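Local atomic coordinates of photosystem II assembly protein Ycf48 (Thermosynechococcus elongatus, PDB entry 5OJ5), a protein that binds the C-terminal extension of D1 and probably acts early in photosystem II assembly and in replacing photodamaged D1. Residues V72-T77 and D99-S104; M185-R190 and L227-F232. One frame throughout, in Å; residues are numbered along the deposited sequence.

Contact 1. Residues V72-T77 and D99-S104; sequences VGVNAT and DYRFNS
The carbonyl oxygen of Y100 receives the amide of A76: N and O lie 2.8 Å apart, the N-H...O angle is 150°, and the donor sits in the carbonyl plane. This bond joins neighbouring blades of the seven-bladed beta-propeller, tying the turn between strands 69-73 and 77-81 to the start of strand 101-108. N75 and A76 both have positive phi, in the left-handed region; T77 closes the turn, its OG1 donating to V74 O over 2.7 Å and its N bonding that same oxygen. One water accepts from N75 N and donates to D99 O, giving the tip of the turn a second link to the next blade.

A second backbone bond runs the other way, from F102 N to G73 O (3.1 Å), with the donor 57° above the carbonyl plane. F102 is the main apolar contributor. A chi1 of -69° sets its CG beside the backbone N. A76 CA lies over one face of the F102 ring, 3.9 Å from the centroid in a CH-pi contact displaced toward the rim. T77 O lies at the ring edge, 3.5 Å from F102 CD2. On the strand side, V72 meets F102 at about a right angle, with the two CB atoms 3.6 Å apart. F102 O is buried and has no hydrogen-bond partner in the model; G73 CA makes a CA-H...O contact with it at 3.6 Å.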
ATOM      1  N   VAL A  72      -0.809 -11.358  -0.497  1.00  8.83           N
ATOM      2  CA  VAL A  72      -1.683 -11.664  -1.616  1.00  8.96           C
ATOM      3  C   VAL A  72      -1.172 -10.961  -2.864  1.00  9.16           C
ATOM      4  O   VAL A  72      -0.492  -9.926  -2.789  1.00  9.70           O
ATOM      5  CB  VAL A  72      -3.158 -11.262  -1.366  1.00  9.38           C
ATOM      6  CG1 VAL A  72      -3.707 -11.968  -0.153  1.00 10.68           C
ATOM      7  CG2 VAL A  72      -3.316  -9.744  -1.225  1.00  9.65           C
ATOM      8  N   GLY A  73      -1.570 -11.476  -4.034  1.00  9.29           N
ATOM      9  CA  GLY A  73      -1.241 -10.782  -5.269  1.00 10.56           C
ATOM     10  C   GLY A  73      -1.942 -11.339  -6.467  1.00 10.62           C
ATOM     11  O   GLY A  73      -3.049 -11.892  -6.402  1.00 11.55           O
ATOM     12  N   VAL A  74      -1.245 -11.198  -7.595  0.53 11.83           N
ATOM     13  CA  VAL A  74      -1.755 -11.545  -8.921  0.53 14.09           C
ATOM     14  C   VAL A  74      -1.924 -13.057  -9.034  0.53 13.37           C
ATOM     15  O   VAL A  74      -1.232 -13.824  -8.358  0.53 14.06           O
ATOM     16  CB  VAL A  74      -0.751 -10.972  -9.948  0.53 17.21           C
ATOM     17  CG1 VAL A  74      -1.028 -11.406 -11.362  0.53 19.14           C
ATOM     18  CG2 VAL A  74      -0.776  -9.436  -9.888  0.53 19.37           C
ATOM     19  N   ASN A  75      -2.854 -13.492  -9.908  1.00 15.03           N
ATOM     20  CA  ASN A  75      -3.114 -14.909 -10.135  1.00 17.55           C
ATOM     21  C   ASN A  75      -3.512 -15.633  -8.869  1.00 15.44           C
ATOM     22  O   ASN A  75      -3.079 -16.759  -8.609  1.00 16.70           O
ATOM     23  CB  ASN A  75      -1.954 -15.561 -10.845  1.00 21.27           C
ATOM     24  CG  ASN A  75      -1.717 -14.958 -12.209  1.00 28.75           C
ATOM     25  OD1 ASN A  75      -0.589 -14.933 -12.667  1.00 33.63           O
ATOM     26  ND2 ASN A  75      -2.783 -14.440 -12.863  1.00 30.24           N
ATOM     27  N   ALA A  76      -4.352 -14.960  -8.081  1.00 14.06           N
ATOM     28  CA  ALA A  76      -4.912 -15.542  -6.866  1.00 13.70           C
ATOM     29  C   ALA A  76      -3.822 -15.998  -5.927  1.00 12.45           C
ATOM     30  O   ALA A  76      -4.010 -16.952  -5.177  1.00 14.68           O
ATOM     31  CB  ALA A  76      -5.943 -16.638  -7.181  1.00 16.38           C
ATOM     32  N   THR A  77      -2.703 -15.281  -5.918  1.00 11.32           N
ATOM     33  CA  THR A  77      -1.601 -15.662  -5.031  1.00 11.93           C
ATOM     34  C   THR A  77      -1.923 -15.343  -3.585  1.00 10.23           C
ATOM     35  O   THR A  77      -2.340 -14.228  -3.260  1.00 10.21           O
ATOM     36  CB  THR A  77      -0.298 -14.973  -5.446  1.00 13.16           C
ATOM     37  OG1 THR A  77       0.064 -15.482  -6.736  1.00 15.19           O
ATOM     38  CG2 THR A  77       0.848 -15.236  -4.477  1.00 15.84           C
ATOM     39  N   ASP A  99      -7.573 -16.382 -12.144  1.00 18.19           N
ATOM     40  CA  ASP A  99      -7.207 -15.111 -12.755  1.00 20.18           C
ATOM     41  C   ASP A  99      -7.409 -13.896 -11.843  1.00 20.62           C
ATOM     42  O   ASP A  99      -6.984 -12.772 -12.171  1.00 22.34           O
ATOM     43  CB  ASP A  99      -7.883 -14.979 -14.121  1.00 25.48           C
ATOM     44  CG  ASP A  99      -7.379 -15.998 -15.092  1.00 31.22           C
ATOM     45  OD1 ASP A  99      -6.147 -16.194 -15.149  1.00 33.20           O
ATOM     46  OD2 ASP A  99      -8.199 -16.632 -15.775  1.00 36.07           O
ATOM     47  N   TYR A 100      -7.903 -14.081 -10.636  1.00 17.08           N
ATOM     48  CA  TYR A 100      -8.170 -12.968  -9.733  1.00 15.55           C
ATOM     49  C   TYR A 100      -6.902 -12.220  -9.358  1.00 13.43           C
ATOM     50  O   TYR A 100      -5.862 -12.810  -9.061  1.00 16.60           O
ATOM     51  CB  TYR A 100      -8.810 -13.493  -8.458  1.00 16.04           C
ATOM     52  CG  TYR A 100     -10.163 -14.139  -8.674  1.00 15.33           C
ATOM     53  CD1 TYR A 100     -11.274 -13.334  -8.845  1.00 15.11           C
ATOM     54  CD2 TYR A 100     -10.332 -15.519  -8.652  1.00 16.80           C
ATOM     55  CE1 TYR A 100     -12.565 -13.891  -9.003  1.00 15.58           C
ATOM     56  CE2 TYR A 100     -11.606 -16.074  -8.801  1.00 17.19           C
ATOM     57  CZ  TYR A 100     -12.721 -15.251  -8.974  1.00 16.45           C
ATOM     58  OH  TYR A 100     -13.988 -15.735  -9.149  1.00 19.91           O
ATOM     59  N   ARG A 101      -6.999 -10.912  -9.381  1.00 13.75           N
ATOM     60  CA  ARG A 101      -5.965 -10.040  -8.842  1.00 13.00           C
ATOM     61  C   ARG A 101      -6.384  -9.733  -7.419  1.00 11.86           C
ATOM     62  O   ARG A 101      -7.344  -8.987  -7.207  1.00 14.31           O
ATOM     63  CB  ARG A 101      -5.927  -8.785  -9.692  1.00 15.69           C
ATOM     64  CG  ARG A 101      -4.933  -7.780  -9.246  1.00 17.15           C
ATOM     65  CD  ARG A 101      -5.121  -6.492 -10.062  1.00 19.32           C
ATOM     66  NE  ARG A 101      -4.256  -5.416  -9.615  1.00 22.06           N
ATOM     67  CZ  ARG A 101      -2.997  -5.226 -10.007  1.00 23.28           C
ATOM     68  NH1 ARG A 101      -2.410  -6.011 -10.924  1.00 23.47           N
ATOM     69  NH2 ARG A 101      -2.320  -4.200  -9.507  1.00 25.47           N
ATOM     70  N   PHE A 102      -5.697 -10.323  -6.418  1.00 11.10           N
ATOM     71  CA  PHE A 102      -5.998 -10.025  -5.025  1.00 11.24           C
ATOM     72  C   PHE A 102      -5.283  -8.734  -4.671  1.00 11.38           C
ATOM     73  O   PHE A 102      -4.057  -8.706  -4.560  1.00 12.79           O
ATOM     74  CB  PHE A 102      -5.558 -11.156  -4.105  1.00 11.65           C
ATOM     75  CG  PHE A 102      -6.337 -12.446  -4.215  1.00 10.85           C
ATOM     76  CD1 PHE A 102      -7.627 -12.538  -4.680  1.00 14.36           C
ATOM     77  CD2 PHE A 102      -5.746 -13.611  -3.743  1.00 13.79           C
ATOM     78  CE1 PHE A 102      -8.289 -13.766  -4.703  1.00 15.31           C
ATOM     79  CE2 PHE A 102      -6.419 -14.799  -3.721  1.00 14.67           C
ATOM     80  CZ  PHE A 102      -7.687 -14.873  -4.239  1.00 14.00           C
ATOM     81  N   ASN A 103      -6.059  -7.657  -4.557  1.00 11.92           N
ATOM     82  CA  ASN A 103      -5.580  -6.297  -4.441  1.00 13.07           C
ATOM     83  C   ASN A 103      -5.254  -5.915  -2.999  1.00 10.17           C
ATOM     84  O   ASN A 103      -4.475  -4.986  -2.780  1.00 11.59           O
ATOM     85  CB  ASN A 103      -6.720  -5.319  -4.963  1.00 15.49           C
ATOM     86  CG  ASN A 103      -6.880  -5.282  -6.396  1.00 17.28           C
ATOM     87  OD1 ASN A 103      -5.927  -5.393  -7.154  1.00 19.68           O
ATOM     88  ND2 ASN A 103      -8.108  -5.057  -6.799  1.00 16.55           N
ATOM     89  N   SER A 104      -5.903  -6.557  -2.022  1.00  9.49           N
ATOM     90  CA  SER A 104      -5.896  -6.035  -0.664  1.00  9.17           C
ATOM     91  C   SER A 104      -6.162  -7.178   0.289  1.00  8.42           C
ATOM     92  O   SER A 104      -7.048  -7.997   0.043  1.00  9.52           O
ATOM     93  CB  SER A 104      -6.956  -4.957  -0.550  1.00  9.61           C
ATOM     94  OG  SER A 104      -7.116  -4.415   0.738  1.00  9.89           O
TER
HETATM   95  O   HOH W   1      -4.381 -11.749 -11.725  1.00 27.84           O

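Contact 2. Residues M185-R190 and L227-F232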
ATOM      1  N   MET A 185      -9.119   5.221  -9.695  1.00 11.19           N
ATOM      2  CA  MET A 185      -8.073   5.888  -8.928  1.00 10.95           C
ATOM      3  C   MET A 185      -6.708   5.338  -9.298  1.00 10.62           C
ATOM      4  O   MET A 185      -6.512   4.134  -9.398  1.00 12.13           O
ATOM      5  CB  MET A 185      -8.345   5.587  -7.440  1.00 13.09           C
ATOM      6  CG  MET A 185      -9.693   6.076  -6.921  1.00 14.02           C
ATOM      7  SD  MET A 185     -10.095   5.639  -5.254  1.00 14.66           S
ATOM      8  CE  MET A 185     -10.057   3.882  -5.341  1.00 17.08           C
ATOM      9  N   ARG A 186      -5.734   6.224  -9.451  1.00 10.33           N
ATOM     10  CA  ARG A 186      -4.355   5.844  -9.689  1.00 10.89           C
ATOM     11  C   ARG A 186      -3.691   5.272  -8.429  1.00  9.90           C
ATOM     12  O   ARG A 186      -2.807   4.415  -8.512  1.00 11.98           O
ATOM     13  CB  ARG A 186      -3.579   7.093 -10.168  1.00 12.37           C
ATOM     14  CG  ARG A 186      -2.180   6.825 -10.622  1.00 15.24           C
ATOM     15  CD  ARG A 186      -1.554   8.099 -11.089  1.00 14.97           C
ATOM     16  NE  ARG A 186      -0.356   7.872 -11.866  1.00 18.84           N
ATOM     17  CZ  ARG A 186      -0.258   7.849 -13.199  1.00 24.33           C
ATOM     18  NH1 ARG A 186      -1.292   8.027 -14.034  1.00 27.33           N
ATOM     19  NH2 ARG A 186       0.942   7.623 -13.725  1.00 26.85           N
ATOM     20  N   ASN A 187      -4.095   5.739  -7.258  1.00  9.47           N
ATOM     21  CA  ASN A 187      -3.540   5.302  -5.986  1.00  9.25           C
ATOM     22  C   ASN A 187      -4.534   5.723  -4.921  1.00  9.24           C
ATOM     23  O   ASN A 187      -5.316   6.659  -5.126  1.00  9.22           O
ATOM     24  CB  ASN A 187      -2.131   5.877  -5.727  1.00  9.57           C
ATOM     25  CG  ASN A 187      -1.028   4.931  -6.135  1.00 10.97           C
ATOM     26  OD1 ASN A 187      -1.063   3.751  -5.792  1.00 13.12           O
ATOM     27  ND2 ASN A 187      -0.013   5.438  -6.825  1.00 11.47           N
ATOM     28  N   LEU A 188      -4.481   5.027  -3.783  1.00  9.35           N
ATOM     29  CA  LEU A 188      -5.400   5.214  -2.674  1.00  9.23           C
ATOM     30  C   LEU A 188      -4.651   4.906  -1.394  1.00  9.99           C
ATOM     31  O   LEU A 188      -4.014   3.858  -1.303  1.00 11.97           O
ATOM     32  CB  LEU A 188      -6.577   4.235  -2.839  1.00 11.26           C
ATOM     33  CG  LEU A 188      -7.597   4.181  -1.718  1.00 10.62           C
ATOM     34  CD1 LEU A 188      -8.345   5.489  -1.551  1.00 11.07           C
ATOM     35  CD2 LEU A 188      -8.580   3.033  -1.950  1.00 12.55           C
ATOM     36  N   ASN A 189      -4.755   5.777  -0.397  1.00  9.75           N
ATOM     37  CA  ASN A 189      -4.134   5.517   0.910  1.00 10.03           C
ATOM     38  C   ASN A 189      -5.076   5.961   2.008  1.00 10.49           C
ATOM     39  O   ASN A 189      -5.925   6.843   1.818  1.00 10.18           O
ATOM     40  CB  ASN A 189      -2.761   6.189   1.035  1.00 11.51           C
ATOM     41  CG  ASN A 189      -1.661   5.310   0.504  1.00 13.17           C
ATOM     42  OD1 ASN A 189      -1.538   4.162   0.941  1.00 15.51           O
ATOM     43  ND2 ASN A 189      -0.895   5.791  -0.454  1.00 16.18           N
ATOM     44  N   ARG A 190      -4.901   5.368   3.182  1.00 12.88           N
ATOM     45  CA  ARG A 190      -5.758   5.545   4.344  1.00 12.74           C
ATOM     46  C   ARG A 190      -4.976   6.134   5.517  1.00 13.11           C
ATOM     47  O   ARG A 190      -3.796   5.809   5.706  1.00 16.26           O
ATOM     48  CB  ARG A 190      -6.323   4.167   4.750  1.00 14.74           C
ATOM     49  CG  ARG A 190      -7.405   4.257   5.804  1.00 15.01           C
ATOM     50  CD  ARG A 190      -7.876   2.856   6.175  1.00 18.05           C
ATOM     51  NE  ARG A 190      -9.123   2.844   6.929  1.00 19.68           N
ATOM     52  CZ  ARG A 190      -9.205   2.909   8.258  1.00 20.45           C
ATOM     53  NH1 ARG A 190      -8.108   3.019   9.006  1.00 21.69           N
ATOM     54  NH2 ARG A 190     -10.406   2.897   8.827  1.00 23.03           N
ATOM     55  N   LEU A 227       0.447  14.136 -10.541  1.00 11.73           N
ATOM     56  CA  LEU A 227       0.542  13.350  -9.324  1.00 11.44           C
ATOM     57  C   LEU A 227       0.652  11.878  -9.647  1.00 11.09           C
ATOM     58  O   LEU A 227       0.027  11.365 -10.582  1.00 13.03           O
ATOM     59  CB  LEU A 227      -0.739  13.555  -8.520  1.00 11.49           C
ATOM     60  CG  LEU A 227      -0.905  14.899  -7.865  1.00 12.63           C
ATOM     61  CD1 LEU A 227      -2.322  15.130  -7.476  1.00 13.83           C
ATOM     62  CD2 LEU A 227       0.017  14.954  -6.594  1.00 16.86           C
ATOM     63  N   HIS A 228       1.452  11.183  -8.855  1.00 11.78           N
ATOM     64  CA  HIS A 228       1.541   9.742  -8.935  0.59 11.66           C
ATOM     65  C   HIS A 228       0.963   9.022  -7.727  1.00 10.24           C
ATOM     66  O   HIS A 228       0.193   8.076  -7.864  1.00 11.94           O
ATOM     67  CB  HIS A 228       2.965   9.238  -9.100  0.59 13.32           C
ATOM     68  CG  HIS A 228       2.967   7.768  -9.253  0.59 15.04           C
ATOM     69  ND1 HIS A 228       2.283   7.157 -10.286  0.59 18.52           N
ATOM     70  CD2 HIS A 228       3.366   6.777  -8.421  0.59 15.56           C
ATOM     71  CE1 HIS A 228       2.346   5.850 -10.138  0.59 18.24           C
ATOM     72  NE2 HIS A 228       3.002   5.592  -9.021  0.59 16.73           N
ATOM     73  N   ASN A 229       1.321   9.457  -6.516  1.00  9.88           N
ATOM     74  CA  ASN A 229       0.883   8.807  -5.286  1.00 10.11           C
ATOM     75  C   ASN A 229       0.793   9.851  -4.190  1.00  9.47           C
ATOM     76  O   ASN A 229       1.474  10.874  -4.254  1.00 10.12           O
ATOM     77  CB  ASN A 229       1.821   7.645  -4.897  1.00 10.05           C
ATOM     78  CG  ASN A 229       1.194   6.632  -3.954  1.00  9.67           C
ATOM     79  OD1 ASN A 229       0.040   6.777  -3.519  1.00  9.84           O
ATOM     80  ND2 ASN A 229       1.953   5.583  -3.636  1.00 10.86           N
ATOM     81  N   MET A 230      -0.068   9.578  -3.212  1.00  9.45           N
ATOM     82  CA  MET A 230      -0.233  10.465  -2.061  1.00  9.81           C
ATOM     83  C   MET A 230      -0.588   9.618  -0.862  1.00  9.50           C
ATOM     84  O   MET A 230      -1.234   8.564  -1.005  1.00 10.17           O
ATOM     85  CB  MET A 230      -1.345  11.485  -2.242  1.00  9.85           C
ATOM     86  CG  MET A 230      -1.039  12.480  -3.339  1.00 10.65           C
ATOM     87  SD  MET A 230      -2.344  13.712  -3.577  1.00 11.28           S
ATOM     88  CE  MET A 230      -2.122  14.659  -2.091  1.00 13.28           C
ATOM     89  N   GLY A 231      -0.244  10.108   0.333  1.00  9.24           N
ATOM     90  CA  GLY A 231      -0.590   9.446   1.575  1.00  9.50           C
ATOM     91  C   GLY A 231      -0.458  10.366   2.737  1.00  9.39           C
ATOM     92  O   GLY A 231      -0.327  11.583   2.568  1.00 10.08           O
ATOM     93  N   PHE A 232      -0.508   9.782   3.929  1.00  9.86           N
ATOM     94  CA  PHE A 232      -0.509  10.538   5.171  1.00 10.36           C
ATOM     95  C   PHE A 232       0.795  10.369   5.911  1.00 11.20           C
ATOM     96  O   PHE A 232       1.397   9.296   5.874  1.00 13.51           O
ATOM     97  CB  PHE A 232      -1.670  10.067   6.056  1.00 11.10           C
ATOM     98  CG  PHE A 232      -3.010  10.284   5.416  1.00 11.23           C
ATOM     99  CD1 PHE A 232      -3.678  11.473   5.606  1.00 12.65           C
ATOM    100  CD2 PHE A 232      -3.598   9.297   4.610  1.00 12.39           C
ATOM    101  CE1 PHE A 232      -4.913  11.694   4.996  1.00 14.32           C
ATOM    102  CE2 PHE A 232      -4.836   9.529   4.002  1.00 13.27           C
ATOM    103  CZ  PHE A 232      -5.478  10.704   4.210  1.00 14.43           C
TER
HETATM  104  O   HOH W   2       2.719   4.058  -6.984  1.00 18.75           O
HETATM  105  O   HOH W   3       1.054   3.701  -1.651  1.00 21.44           O
HETATM  106  O   HOH W   4      -1.230   6.949   4.012  1.00 21.30           O
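The side chains of N187 and N229 cross at about a right angle yet keep their amide planes only 18° apart, stacked with N187 CG 3.5 Å from N229 CG. They lie between the first strands of successive beta-propeller blades, 187-190 and 227-232, which run parallel at 4° with their axes 6.3 Å apart. No direct backbone-to-backbone hydrogen bond spans them; asparagine amides do that work. N187 ND2 donates to H228 O and N189 ND2 to M230 O, each over 2.8 Å and nearly straight, with the acceptor close to the donor's amide plane.

H228 and N229 both face I241 in a classic beta bulge, and the ends of both side chains reach the 185-190 segment. N187 ND2 also stands over one face of the H228 ring, and a water bridges it to H228 NE2. The extended R186 chain brings NE to H228 ND1 at 3.2 Å; ND1 lies in the guanidinium plane, and the guanidinium and ring planes are 83° apart. H228 has two conformers, so its ring contacts with R186, N187 and water are doubtful beyond the one described. R186 NH1 bonds S201 O, while N229 ND2 continues to L273 O. N189 O sits at the F232 ring edge, and a water accepting from F232 N donates to R190 O at 3.3 Å.

Both contacts are seams between consecutive propeller blades, but they differ in distance from the centre of the chain: the centre of contact 1 is about 15 Å from it, that of contact 2 about 9 Å. Their centres are 20 Å apart and their nearest atoms about 8 Å, without touching. The blade built from residues 144-178 lies between them and bonds to both: S104 of contact 1 bonds I147, and R190 of contact 2 forms a salt bridge with E156. Contact 2 also borders the Arg-rich patch, which spans residues 202-226 and ends immediately before L227, whose backbone bonds G203 within it.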